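Local coordinates for cycloserine biosynthesis protein DcsG (Streptomyces lavendulae, PDB 6JIL) that cyclises O-ureido-D-serine into the antibiotic D-cycloserine at the expense of ATP, as a magnesium-dependent ligase of the ATP-grasp family, at residues A[4-9]-A[31-36]; A[108-113]-A[171-176]; A[178-183]-A[257-262]; A[235-240]-A[268-273]. All blocks are in the same frame, centred on the assembly; numbering follows the deposited sequence.

Contact 1 (A[4-9]-A[31-36])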
# COMPACT_ATOMS: atom_id res chain seq x y z
N LEU A 4 20.48 11.57 2.46
CA LEU A 4 19.10 11.10 2.40
C LEU A 4 18.91 9.87 3.28
O LEU A 4 19.65 8.88 3.15
CB LEU A 4 18.75 10.73 0.96
CG LEU A 4 17.32 10.85 0.43
CD1 LEU A 4 17.14 9.87 -0.73
CD2 LEU A 4 16.31 10.57 1.51
N ALA A 5 17.91 9.91 4.15
CA ALA A 5 17.62 8.78 5.02
C ALA A 5 16.59 7.89 4.34
O ALA A 5 15.57 8.37 3.86
CB ALA A 5 17.08 9.27 6.36
N LEU A 6 16.87 6.59 4.28
CA LEU A 6 15.93 5.63 3.69
C LEU A 6 15.47 4.78 4.88
O LEU A 6 16.22 3.95 5.39
CB LEU A 6 16.63 4.77 2.63
CG LEU A 6 17.25 5.52 1.43
CD1 LEU A 6 17.90 4.53 0.47
CD2 LEU A 6 16.18 6.32 0.69
N VAL A 7 14.24 5.01 5.32
CA VAL A 7 13.70 4.33 6.49
C VAL A 7 13.23 2.89 6.31
O VAL A 7 12.48 2.57 5.39
CB VAL A 7 12.55 5.14 7.11
CG1 VAL A 7 12.13 4.52 8.45
CG2 VAL A 7 12.98 6.58 7.32
N THR A 8 13.66 2.05 7.23
CA THR A 8 13.30 0.63 7.24
C THR A 8 13.27 0.22 8.72
O THR A 8 13.14 1.06 9.60
CB THR A 8 14.40 -0.20 6.50
OG1 THR A 8 13.99 -1.57 6.41
CG2 THR A 8 15.74 -0.13 7.26
N ASP A 9 13.33 -1.09 8.96
CA ASP A 9 13.41 -1.63 10.31
C ASP A 9 13.99 -3.03 10.18
O ASP A 9 13.82 -3.69 9.16
CB ASP A 9 12.05 -1.56 11.06
CG ASP A 9 10.96 -2.46 10.49
OD1 ASP A 9 9.80 -2.00 10.50
OD2 ASP A 9 11.23 -3.61 10.07
N ILE A 31 23.34 11.16 -4.87
CA ILE A 31 22.84 11.37 -3.52
C ILE A 31 23.34 10.34 -2.51
O ILE A 31 23.37 9.14 -2.79
CB ILE A 31 21.29 11.46 -3.50
CG1 ILE A 31 20.65 10.29 -4.24
CG2 ILE A 31 20.85 12.75 -4.18
CD1 ILE A 31 19.17 10.50 -4.50
N THR A 32 23.77 10.84 -1.36
CA THR A 32 24.30 10.00 -0.29
C THR A 32 23.12 9.55 0.54
O THR A 32 22.44 10.36 1.17
CB THR A 32 25.25 10.79 0.61
OG1 THR A 32 26.11 11.61 -0.18
CG2 THR A 32 26.11 9.84 1.44
N ALA A 33 22.87 8.24 0.55
CA ALA A 33 21.75 7.71 1.32
C ALA A 33 22.22 6.83 2.46
O ALA A 33 23.24 6.15 2.36
CB ALA A 33 20.83 6.92 0.40
N GLU A 34 21.48 6.87 3.57
CA GLU A 34 21.78 6.03 4.72
C GLU A 34 20.50 5.27 5.06
O GLU A 34 19.41 5.84 5.07
CB GLU A 34 22.21 6.87 5.93
CG GLU A 34 23.59 7.50 5.81
CD GLU A 34 24.00 8.28 7.05
OE1 GLU A 34 25.03 9.00 6.99
OE2 GLU A 34 23.31 8.18 8.09
N VAL A 35 20.64 3.97 5.30
CA VAL A 35 19.51 3.13 5.65
C VAL A 35 19.32 3.29 7.16
O VAL A 35 20.25 3.06 7.93
CB VAL A 35 19.79 1.65 5.30
CG1 VAL A 35 18.55 0.81 5.53
CG2 VAL A 35 20.25 1.54 3.86
N CYS A 36 18.12 3.69 7.57
CA CYS A 36 17.84 3.90 8.99
C CYS A 36 16.63 3.14 9.52
O CYS A 36 15.58 3.09 8.87
CB CYS A 36 17.60 5.39 9.25
SG CYS A 36 18.93 6.46 8.71

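Contact 2 (A[108-113]-A[171-176]). With ADP (adenosine-5'-diphosphate), chain G.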
# COMPACT_ATOMS: atom_id res chain seq x y z
N THR A 108 -16.13 -1.43 -1.29
CA THR A 108 -15.54 -1.42 0.04
C THR A 108 -16.41 -0.84 1.15
O THR A 108 -16.90 0.28 1.03
CB THR A 108 -14.22 -0.62 -0.01
OG1 THR A 108 -13.25 -1.36 -0.78
CG2 THR A 108 -13.68 -0.36 1.38
N THR A 109 -16.57 -1.60 2.23
CA THR A 109 -17.36 -1.17 3.39
C THR A 109 -16.49 -1.02 4.64
O THR A 109 -15.91 -2.00 5.12
CB THR A 109 -18.48 -2.17 3.70
OG1 THR A 109 -19.47 -2.10 2.68
CG2 THR A 109 -19.12 -1.87 5.05
N VAL A 110 -16.41 0.20 5.17
CA VAL A 110 -15.59 0.49 6.35
C VAL A 110 -16.35 0.37 7.68
O VAL A 110 -17.40 0.99 7.87
CB VAL A 110 -14.99 1.90 6.24
CG1 VAL A 110 -14.06 2.16 7.40
CG2 VAL A 110 -14.26 2.04 4.92
N VAL A 111 -15.81 -0.45 8.59
CA VAL A 111 -16.40 -0.67 9.91
C VAL A 111 -15.54 0.08 10.93
O VAL A 111 -14.36 -0.22 11.09
CB VAL A 111 -16.38 -2.17 10.28
CG1 VAL A 111 -17.04 -2.39 11.65
CG2 VAL A 111 -17.08 -2.99 9.20
N ALA A 112 -16.13 1.04 11.63
CA ALA A 112 -15.38 1.83 12.60
C ALA A 112 -15.38 1.28 14.02
O ALA A 112 -16.33 0.63 14.44
CB ALA A 112 -15.91 3.26 12.61
N PRO A 113 -14.30 1.53 14.78
CA PRO A 113 -14.21 1.06 16.16
C PRO A 113 -15.44 1.53 16.93
O PRO A 113 -15.85 2.69 16.82
CB PRO A 113 -12.94 1.71 16.67
CG PRO A 113 -12.08 1.76 15.44
CD PRO A 113 -13.06 2.24 14.39
N HIS A 171 -9.71 0.42 12.04
CA HIS A 171 -10.95 0.42 11.27
C HIS A 171 -10.85 -0.87 10.45
O HIS A 171 -9.76 -1.30 10.11
CB HIS A 171 -11.03 1.62 10.34
CG HIS A 171 -11.59 2.85 10.98
ND1 HIS A 171 -10.92 3.55 11.96
CD2 HIS A 171 -12.76 3.51 10.78
CE1 HIS A 171 -11.65 4.59 12.34
NE2 HIS A 171 -12.77 4.59 11.63
N VAL A 172 -11.98 -1.47 10.13
CA VAL A 172 -11.98 -2.71 9.35
C VAL A 172 -12.72 -2.54 8.05
O VAL A 172 -13.77 -1.90 7.99
CB VAL A 172 -12.64 -3.86 10.15
CG1 VAL A 172 -12.67 -5.13 9.31
CG2 VAL A 172 -11.88 -4.09 11.44
N ILE A 173 -12.15 -3.11 6.99
CA ILE A 173 -12.77 -3.03 5.68
C ILE A 173 -13.34 -4.38 5.28
O ILE A 173 -12.70 -5.41 5.45
CB ILE A 173 -11.76 -2.55 4.60
CG1 ILE A 173 -11.63 -1.02 4.68
CG2 ILE A 173 -12.21 -2.95 3.21
CD1 ILE A 173 -10.65 -0.45 3.70
N LEU A 174 -14.57 -4.36 4.76
CA LEU A 174 -15.25 -5.56 4.30
C LEU A 174 -15.40 -5.41 2.79
O LEU A 174 -15.88 -4.38 2.31
CB LEU A 174 -16.64 -5.68 4.93
CG LEU A 174 -16.74 -5.77 6.46
CD1 LEU A 174 -18.20 -5.86 6.88
CD2 LEU A 174 -15.97 -6.98 6.95
N GLN A 175 -14.96 -6.41 2.03
CA GLN A 175 -15.09 -6.36 0.58
C GLN A 175 -15.53 -7.70 0.03
O GLN A 175 -15.22 -8.75 0.60
CB GLN A 175 -13.75 -6.02 -0.11
CG GLN A 175 -13.02 -4.80 0.39
CD GLN A 175 -11.68 -4.62 -0.30
OE1 GLN A 175 -10.89 -5.56 -0.40
NE2 GLN A 175 -11.41 -3.41 -0.78
N PRO A 176 -16.27 -7.69 -1.08
CA PRO A 176 -16.68 -8.98 -1.62
C PRO A 176 -15.41 -9.58 -2.22
O PRO A 176 -14.53 -8.84 -2.65
CB PRO A 176 -17.68 -8.59 -2.70
CG PRO A 176 -17.20 -7.24 -3.15
CD PRO A 176 -16.88 -6.58 -1.83
PB ADP G . -2.30 -5.74 1.97
O1B ADP G . -1.54 -6.39 0.70
O2B ADP G . -1.91 -4.27 2.11
O3B ADP G . -1.88 -6.51 3.24
PA ADP G . -4.45 -6.31 0.35
O1A ADP G . -5.61 -5.50 -0.02
O2A ADP G . -3.35 -6.14 -0.78
O3A ADP G . -3.93 -5.81 1.82
O5' ADP G . -4.93 -7.84 0.49
C5' ADP G . -3.80 -8.70 0.48
C4' ADP G . -4.06 -9.84 -0.51
O4' ADP G . -5.33 -10.47 -0.21
C3' ADP G . -4.14 -9.32 -1.94
O3' ADP G . -2.86 -9.31 -2.57
C2' ADP G . -5.13 -10.28 -2.60
O2' ADP G . -4.47 -11.42 -3.16
C1' ADP G . -6.09 -10.66 -1.45
N9 ADP G . -7.32 -9.81 -1.46
C8 ADP G . -7.63 -8.79 -0.59
N7 ADP G . -8.81 -8.31 -0.86
C5 ADP G . -9.34 -8.97 -1.91
C6 ADP G . -10.63 -9.04 -2.50
N6 ADP G . -11.62 -8.15 -2.13
N1 ADP G . -10.88 -10.01 -3.40
C2 ADP G . -9.95 -10.90 -3.76
N3 ADP G . -8.73 -10.88 -3.23
C4 ADP G . -8.38 -9.95 -2.32

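Contact 3 (A[178-183]-A[257-262]). With ADP (adenosine-5'-diphosphate), chain G.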
# COMPACT_ATOMS: atom_id res chain seq x y z
N VAL A 178 -13.23 -10.81 -4.95
CA VAL A 178 -13.16 -10.68 -6.40
C VAL A 178 -12.71 -12.02 -6.98
O VAL A 178 -11.54 -12.40 -6.87
CB VAL A 178 -12.17 -9.56 -6.81
CG1 VAL A 178 -11.96 -9.55 -8.32
CG2 VAL A 178 -12.72 -8.21 -6.34
N GLU A 179 -13.65 -12.72 -7.60
CA GLU A 179 -13.42 -14.04 -8.17
C GLU A 179 -12.29 -14.21 -9.18
O GLU A 179 -11.67 -15.27 -9.25
CB GLU A 179 -14.73 -14.56 -8.79
CG GLU A 179 -15.90 -14.55 -7.82
CD GLU A 179 -17.14 -15.24 -8.38
OE1 GLU A 179 -17.61 -14.85 -9.47
OE2 GLU A 179 -17.65 -16.17 -7.72
N SER A 180 -12.01 -13.17 -9.96
CA SER A 180 -10.94 -13.29 -10.96
C SER A 180 -9.57 -13.44 -10.32
O SER A 180 -8.66 -13.96 -10.95
CB SER A 180 -10.93 -12.07 -11.89
OG SER A 180 -10.44 -10.92 -11.23
N VAL A 181 -9.41 -12.99 -9.09
CA VAL A 181 -8.11 -13.07 -8.43
C VAL A 181 -7.59 -14.50 -8.24
O VAL A 181 -6.38 -14.73 -8.19
CB VAL A 181 -8.13 -12.33 -7.06
CG1 VAL A 181 -6.77 -12.40 -6.40
CG2 VAL A 181 -8.53 -10.89 -7.26
N ASP A 182 -8.50 -15.46 -8.14
CA ASP A 182 -8.11 -16.86 -7.97
C ASP A 182 -7.30 -17.38 -9.16
O ASP A 182 -6.35 -18.15 -8.98
CB ASP A 182 -9.35 -17.74 -7.80
CG ASP A 182 -9.79 -17.83 -6.36
OD1 ASP A 182 -10.85 -18.43 -6.10
OD2 ASP A 182 -9.06 -17.32 -5.49
N ARG A 183 -7.67 -16.96 -10.36
CA ARG A 183 -6.98 -17.41 -11.56
C ARG A 183 -6.09 -16.38 -12.24
O ARG A 183 -5.18 -16.74 -12.97
CB ARG A 183 -8.00 -17.97 -12.56
CG ARG A 183 -9.35 -17.26 -12.58
CD ARG A 183 -10.34 -18.00 -13.49
NE ARG A 183 -11.70 -17.48 -13.40
CZ ARG A 183 -12.11 -16.32 -13.92
NH1 ARG A 183 -11.26 -15.55 -14.58
NH2 ARG A 183 -13.37 -15.93 -13.77
N LEU A 257 -4.18 -3.47 -9.12
CA LEU A 257 -5.44 -3.68 -9.83
C LEU A 257 -5.90 -5.12 -9.92
O LEU A 257 -5.09 -6.03 -9.99
CB LEU A 257 -5.32 -3.15 -11.26
CG LEU A 257 -5.46 -1.66 -11.54
CD1 LEU A 257 -4.94 -0.84 -10.39
CD2 LEU A 257 -4.73 -1.34 -12.84
N VAL A 258 -7.22 -5.30 -9.92
CA VAL A 258 -7.82 -6.62 -10.06
C VAL A 258 -8.88 -6.52 -11.15
O VAL A 258 -9.37 -5.43 -11.45
CB VAL A 258 -8.47 -7.12 -8.74
CG1 VAL A 258 -7.38 -7.39 -7.70
CG2 VAL A 258 -9.48 -6.11 -8.21
N ARG A 259 -9.21 -7.65 -11.76
CA ARG A 259 -10.19 -7.69 -12.85
C ARG A 259 -11.61 -7.92 -12.36
O ARG A 259 -11.89 -8.90 -11.68
CB ARG A 259 -9.84 -8.81 -13.84
CG ARG A 259 -8.40 -8.77 -14.35
CD ARG A 259 -8.05 -9.97 -15.25
NE ARG A 259 -8.64 -9.88 -16.59
CZ ARG A 259 -9.86 -10.30 -16.91
NH1 ARG A 259 -10.65 -10.84 -15.99
NH2 ARG A 259 -10.30 -10.16 -18.15
N GLY A 260 -12.52 -7.01 -12.70
CA GLY A 260 -13.90 -7.19 -12.30
C GLY A 260 -14.54 -8.22 -13.21
O GLY A 260 -13.87 -8.74 -14.11
N ALA A 261 -15.81 -8.55 -12.99
CA ALA A 261 -16.48 -9.51 -13.86
C ALA A 261 -16.59 -8.83 -15.22
O ALA A 261 -16.51 -9.46 -16.27
CB ALA A 261 -17.86 -9.84 -13.32
N ASP A 262 -16.76 -7.51 -15.16
CA ASP A 262 -16.86 -6.66 -16.34
C ASP A 262 -15.60 -6.83 -17.19
O ASP A 262 -15.62 -6.61 -18.40
CB ASP A 262 -16.98 -5.21 -15.87
CG ASP A 262 -17.03 -4.21 -17.01
OD1 ASP A 262 -17.11 -3.00 -16.72
OD2 ASP A 262 -16.98 -4.63 -18.19
PB ADP G . -2.30 -5.74 1.97
O1B ADP G . -1.54 -6.39 0.70
O2B ADP G . -1.91 -4.27 2.11
O3B ADP G . -1.88 -6.51 3.24
PA ADP G . -4.45 -6.31 0.35
O1A ADP G . -5.61 -5.50 -0.02
O2A ADP G . -3.35 -6.14 -0.78
O3A ADP G . -3.93 -5.81 1.82
O5' ADP G . -4.93 -7.84 0.49
C5' ADP G . -3.80 -8.70 0.48
C4' ADP G . -4.06 -9.84 -0.51
O4' ADP G . -5.33 -10.47 -0.21
C3' ADP G . -4.14 -9.32 -1.94
O3' ADP G . -2.86 -9.31 -2.57
C2' ADP G . -5.13 -10.28 -2.60
O2' ADP G . -4.47 -11.42 -3.16
C1' ADP G . -6.09 -10.66 -1.45
N9 ADP G . -7.32 -9.81 -1.46
C8 ADP G . -7.63 -8.79 -0.59
N7 ADP G . -8.81 -8.31 -0.86
C5 ADP G . -9.34 -8.97 -1.91
C6 ADP G . -10.63 -9.04 -2.50
N6 ADP G . -11.62 -8.15 -2.13
N1 ADP G . -10.88 -10.01 -3.40
C2 ADP G . -9.95 -10.90 -3.76
N3 ADP G . -8.73 -10.88 -3.23
C4 ADP G . -8.38 -9.95 -2.32

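Contact 4 (A[235-240]-A[268-273]). With MG (magnesium ion), chain I; MG (magnesium ion), chain H; ADP (adenosine-5'-diphosphate), chain G.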
# COMPACT_ATOMS: atom_id res chain seq x y z
N ALA A 235 -5.27 7.45 -12.85
CA ALA A 235 -6.42 8.20 -12.34
C ALA A 235 -6.38 8.18 -10.82
O ALA A 235 -6.65 9.18 -10.17
CB ALA A 235 -7.72 7.59 -12.84
N ALA A 236 -6.04 7.01 -10.27
CA ALA A 236 -5.95 6.85 -8.84
C ALA A 236 -4.91 7.81 -8.27
O ALA A 236 -5.12 8.42 -7.22
CB ALA A 236 -5.57 5.41 -8.50
N LEU A 237 -3.78 7.94 -8.96
CA LEU A 237 -2.71 8.84 -8.53
C LEU A 237 -3.14 10.30 -8.63
O LEU A 237 -2.89 11.09 -7.72
CB LEU A 237 -1.45 8.60 -9.37
CG LEU A 237 -0.71 7.27 -9.13
CD1 LEU A 237 0.39 7.07 -10.16
CD2 LEU A 237 -0.11 7.28 -7.73
N ALA A 238 -3.79 10.65 -9.74
CA ALA A 238 -4.24 12.02 -9.92
C ALA A 238 -5.28 12.36 -8.85
O ALA A 238 -5.30 13.47 -8.33
CB ALA A 238 -4.82 12.20 -11.32
N ALA A 239 -6.14 11.40 -8.52
CA ALA A 239 -7.16 11.62 -7.51
C ALA A 239 -6.51 11.88 -6.16
O ALA A 239 -7.00 12.69 -5.36
CB ALA A 239 -8.08 10.40 -7.42
N SER A 240 -5.39 11.20 -5.92
CA SER A 240 -4.65 11.37 -4.67
C SER A 240 -4.01 12.76 -4.62
O SER A 240 -4.05 13.44 -3.60
CB SER A 240 -3.55 10.31 -4.55
OG SER A 240 -4.11 9.01 -4.59
N LEU A 268 -7.36 -2.35 -6.00
CA LEU A 268 -7.44 -3.29 -4.88
C LEU A 268 -6.93 -2.47 -3.71
O LEU A 268 -7.60 -2.31 -2.70
CB LEU A 268 -6.49 -4.47 -5.11
CG LEU A 268 -6.53 -5.73 -4.24
CD1 LEU A 268 -5.16 -6.40 -4.34
CD2 LEU A 268 -6.86 -5.43 -2.81
N GLU A 269 -5.71 -1.96 -3.86
CA GLU A 269 -5.08 -1.13 -2.86
C GLU A 269 -4.03 -0.28 -3.57
O GLU A 269 -3.65 -0.56 -4.70
CB GLU A 269 -4.43 -1.96 -1.75
CG GLU A 269 -3.12 -2.63 -2.12
CD GLU A 269 -2.22 -2.82 -0.91
OE1 GLU A 269 -2.03 -1.84 -0.16
OE2 GLU A 269 -1.71 -3.94 -0.70
N MSE A 270 -3.58 0.77 -2.89
CA MSE A 270 -2.60 1.69 -3.44
C MSE A 270 -1.62 2.09 -2.35
O MSE A 270 -2.03 2.38 -1.23
CB MSE A 270 -3.33 2.91 -3.99
CG MSE A 270 -2.47 4.13 -4.24
SE MSE A 270 -3.54 5.63 -4.86
CE MSE A 270 -2.74 5.85 -6.59
N GLU A 271 -0.33 2.08 -2.66
CA GLU A 271 0.71 2.44 -1.69
C GLU A 271 1.54 3.64 -2.13
O GLU A 271 2.28 3.58 -3.12
CB GLU A 271 1.61 1.23 -1.41
CG GLU A 271 0.94 0.21 -0.50
CD GLU A 271 1.71 -1.08 -0.40
OE1 GLU A 271 2.94 -1.04 -0.20
OE2 GLU A 271 1.08 -2.15 -0.51
N LEU A 272 1.43 4.72 -1.37
CA LEU A 272 2.13 5.96 -1.69
C LEU A 272 3.17 6.38 -0.67
O LEU A 272 4.01 7.23 -0.95
CB LEU A 272 1.10 7.07 -1.85
CG LEU A 272 -0.08 6.65 -2.72
CD1 LEU A 272 -1.08 7.78 -2.79
CD2 LEU A 272 0.41 6.25 -4.10
N CYS A 273 3.11 5.79 0.52
CA CYS A 273 4.03 6.15 1.58
C CYS A 273 5.31 5.32 1.58
O CYS A 273 6.38 5.86 1.37
CB CYS A 273 3.35 6.01 2.94
SG CYS A 273 4.41 6.48 4.31
MG MG I . -0.37 -3.06 0.89
MG MG H . -1.32 -5.96 -1.61
PB ADP G . -2.30 -5.74 1.97
O1B ADP G . -1.54 -6.39 0.70
O2B ADP G . -1.91 -4.27 2.11
O3B ADP G . -1.88 -6.51 3.24
PA ADP G . -4.45 -6.31 0.35
O1A ADP G . -5.61 -5.50 -0.02
O2A ADP G . -3.35 -6.14 -0.78
O3A ADP G . -3.93 -5.81 1.82
O5' ADP G . -4.93 -7.84 0.49
C5' ADP G . -3.80 -8.70 0.48
C4' ADP G . -4.06 -9.84 -0.51
O4' ADP G . -5.33 -10.47 -0.21
C3' ADP G . -4.14 -9.32 -1.94
O3' ADP G . -2.86 -9.31 -2.57
C2' ADP G . -5.13 -10.28 -2.60
O2' ADP G . -4.47 -11.42 -3.16
C1' ADP G . -6.09 -10.66 -1.45
N9 ADP G . -7.32 -9.81 -1.46
C8 ADP G . -7.63 -8.79 -0.59
N7 ADP G . -8.81 -8.31 -0.86
C5 ADP G . -9.34 -8.97 -1.91
C6 ADP G . -10.63 -9.04 -2.50
N6 ADP G . -11.62 -8.15 -2.13
N1 ADP G . -10.88 -10.01 -3.40
C2 ADP G . -9.95 -10.90 -3.76
N3 ADP G . -8.73 -10.88 -3.23
C4 ADP G . -8.38 -9.95 -2.32
O HOH W 1 -0.78 -8.31 -1.34
O HOH W 2 -1.50 -5.48 -3.87
O HOH W 3 -0.44 -1.81 2.82

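Contact 1 (A[4-9]-A[31-36])
Leu4 and Ala33 pair at the start of two parallel strands, 4-8 and 33-36, which helix 19-28 joins into a beta-alpha-beta unit. Backbone bonds come first. The amides of Leu4, Leu6 and Thr8 donate to the carbonyls of Thr32, Glu34 and Cys36, while Leu4 O and Leu6 O receive the amides of Glu34 and Cys36. Thr8 N ends the series on Cys36 O at 2.7 Å. Weaker CA-H...O contacts fill in the ladder, such as Val35 CA to Leu6 O at 3.4 Å.

Apolar contacts follow on both faces of the sheet. On the face of Leu4, Leu6 and Ala33, Leu6 CD1 lies 3.8 Å from Ala33 CB, and Leu23 of helix 19-28 covers both residues. On the other face Cys36 SG, set anti to its carbonyl carbon (chi1 -55°), comes to 4.1 Å from Ala5 CB; Phe48 touches both.

Thr8 shows how one residue can serve two neighbours. Its OG1, anti to the backbone N (chi1 -175°), is hydrogen-bonded with Ser55 OG of strand 50-55, the neighbour of strand 4-8 on its other side. The same torsion puts Thr8 CG2 between the backbone N and the carbonyl carbon, meeting Val35 CG1 at 3.4 Å.

Contact 2 (A[108-113]-A[171-176])
Gln175 and Thr108 meet at the adenine end of an antiparallel pair, strands 109-111 and 172-176, in the four-stranded sheet that forms one wall of the ATP-grasp nucleotide site. Followed outward, Gln175 has its CB 3.6 Å from ADP N6; its CG, anti to the carbonyl carbon (chi1 -51°), passes Thr108 OG1, and the chain runs on extended to the amide. Beyond the amide carbon the two tips part. Gln175 OE1 accepts a bond from the adenine amino group, ADP N6, at 3.2 Å, and a second from Lys137 NZ, itself an ATP-binding residue. Gln175 NE2 donates to Thr108 OG1 at 2.8 Å, nearly straight (170°) and only 5° out of the amide plane. With OE1 and NE2 both bonded, the amide is gripped at both ends and its rotation is probably fixed; Thr108 OG1 is itself bonded to Ile106 O. Pro176 O takes the other hydrogen bond from ADP N6, so the strand end reads the amino group twice.

Thr109 with Leu174 and Val111 with Val172 form hydrogen-bonded pairs, each with two backbone bonds. Thr108 CG2 rests against Ile173 CG2 at 3.5 Å; on the face of Val111, Val172 and Leu174, Val111 CG2 packs on Leu174 CD1. At the far end the His171 ring has Val110 CG1 at its edge and receives a CH-pi contact over its face: Pro113 CD sits 3.5 Å from the ring centroid.

Contact 3 (A[178-183]-A[257-262])
Ser180 and Arg259 are joined by the sole hydrogen bond between the two segments, and it is a short one: Ser180 OG donates to Arg259 O at 2.5 Å. The donor lies in the carbonyl plane on a lone pair, with a C=O...donor angle of 127°. A chi1 of 73° puts this hydroxyl between its own backbone N and carbonyl carbon, on the side facing the strand. The same carbonyl is met by a methyl, Val178 CG1 standing 3.4 Å from Arg259 O.

An apolar contact accompanies the hydrogen bond. Val181 CG2 touches Val258 CG1 at 3.7 Å, the two side chains crossing obliquely, and it also reaches ADP C2 at 3.8 Å. The one methyl thus touches both strand and base, and Val181 lines the adenine pocket. The base is held more specifically by Val178 N, which donates to ADP N1 at 2.9 Å, as expected of the linker between the two halves of an ATP-grasp site.

What positions this shell is a type I turn from Val178 to Val181, in which Val181 N bonds to Val178 O. It brings Val178, Ser180 and Val181 together as the chain enters its short helix. Further out, Asp182 OD1 forms a salt bridge with Arg149.

Helix 181-184 thus sits against the end of strand 252-259, whose Val258 also packs on Met266 and Leu268 of strand 265-271 and on Glu186 of strand 186-192, while Ile106 of a neighbouring loop touches both Val178 and Val258.

Contact 4 (A[235-240]-A[268-273])
Met270, present as selenomethionine, has CG anti to the backbone N (chi1 163°), and a bend at chi3 (-117°) sets its CE methyl between Ala236 and Leu237 of helix 227-244. The packing is tight: Met270 CE is 3.4 Å from Ala236 CB and 3.2 Å from Leu237 CD2. Beside it, Leu272 CD2 meets the same Leu237 CD2 at 3.8 Å.

Ser240 borders this apolar patch with a satisfied hydroxyl. Its OG turns back to donate to Ala236 O at 2.9 Å, a carbonyl that also receives Ser240 N from the opposite face of its plane, and the oxygen merely adjoins Met270 SE and Leu272 CD1. Trp88 and Leu98, from two other helices, also cover Ser240.

The residues either side of Met270 send their carboxylates away from the helix, to the metals. Glu269 chelates one magnesium ion through both oxygens, and Glu269 OE2 also binds the second at 2.2 Å. Glu271 OE2 binds the first magnesium at 2.2 Å, while Glu271 OE1 forms a salt bridge with Arg254. Each ion also binds ADP phosphate oxygen and water, the two-magnesium centre characteristic of ATP-grasp ligases, here borne by a strand whose back is packed on a helix.

From the N terminus, contact 1 comes first, bringing the chain back after 21 residues to build the edge of the parallel sheet. Contact 2 closes a longer loop of 57 residues and joins strand 109-111, an outermost strand of the four-stranded antiparallel sheet, to strand 172-176, on the opposite side of the chain's centre from contact 1. Two residues later 178-183 opens contact 3, which closes at 257-262 after 73 residues; 235-240 opens contact 4 within that loop and 268-273 closes it after 27, so these two cross. They also touch, Val258 CG1 lying 3.9 Å from Leu268 CG on neighbouring strands of the five-stranded sheet. Contacts 2, 3 and 4 all reach the ADP; contact 1 stands apart.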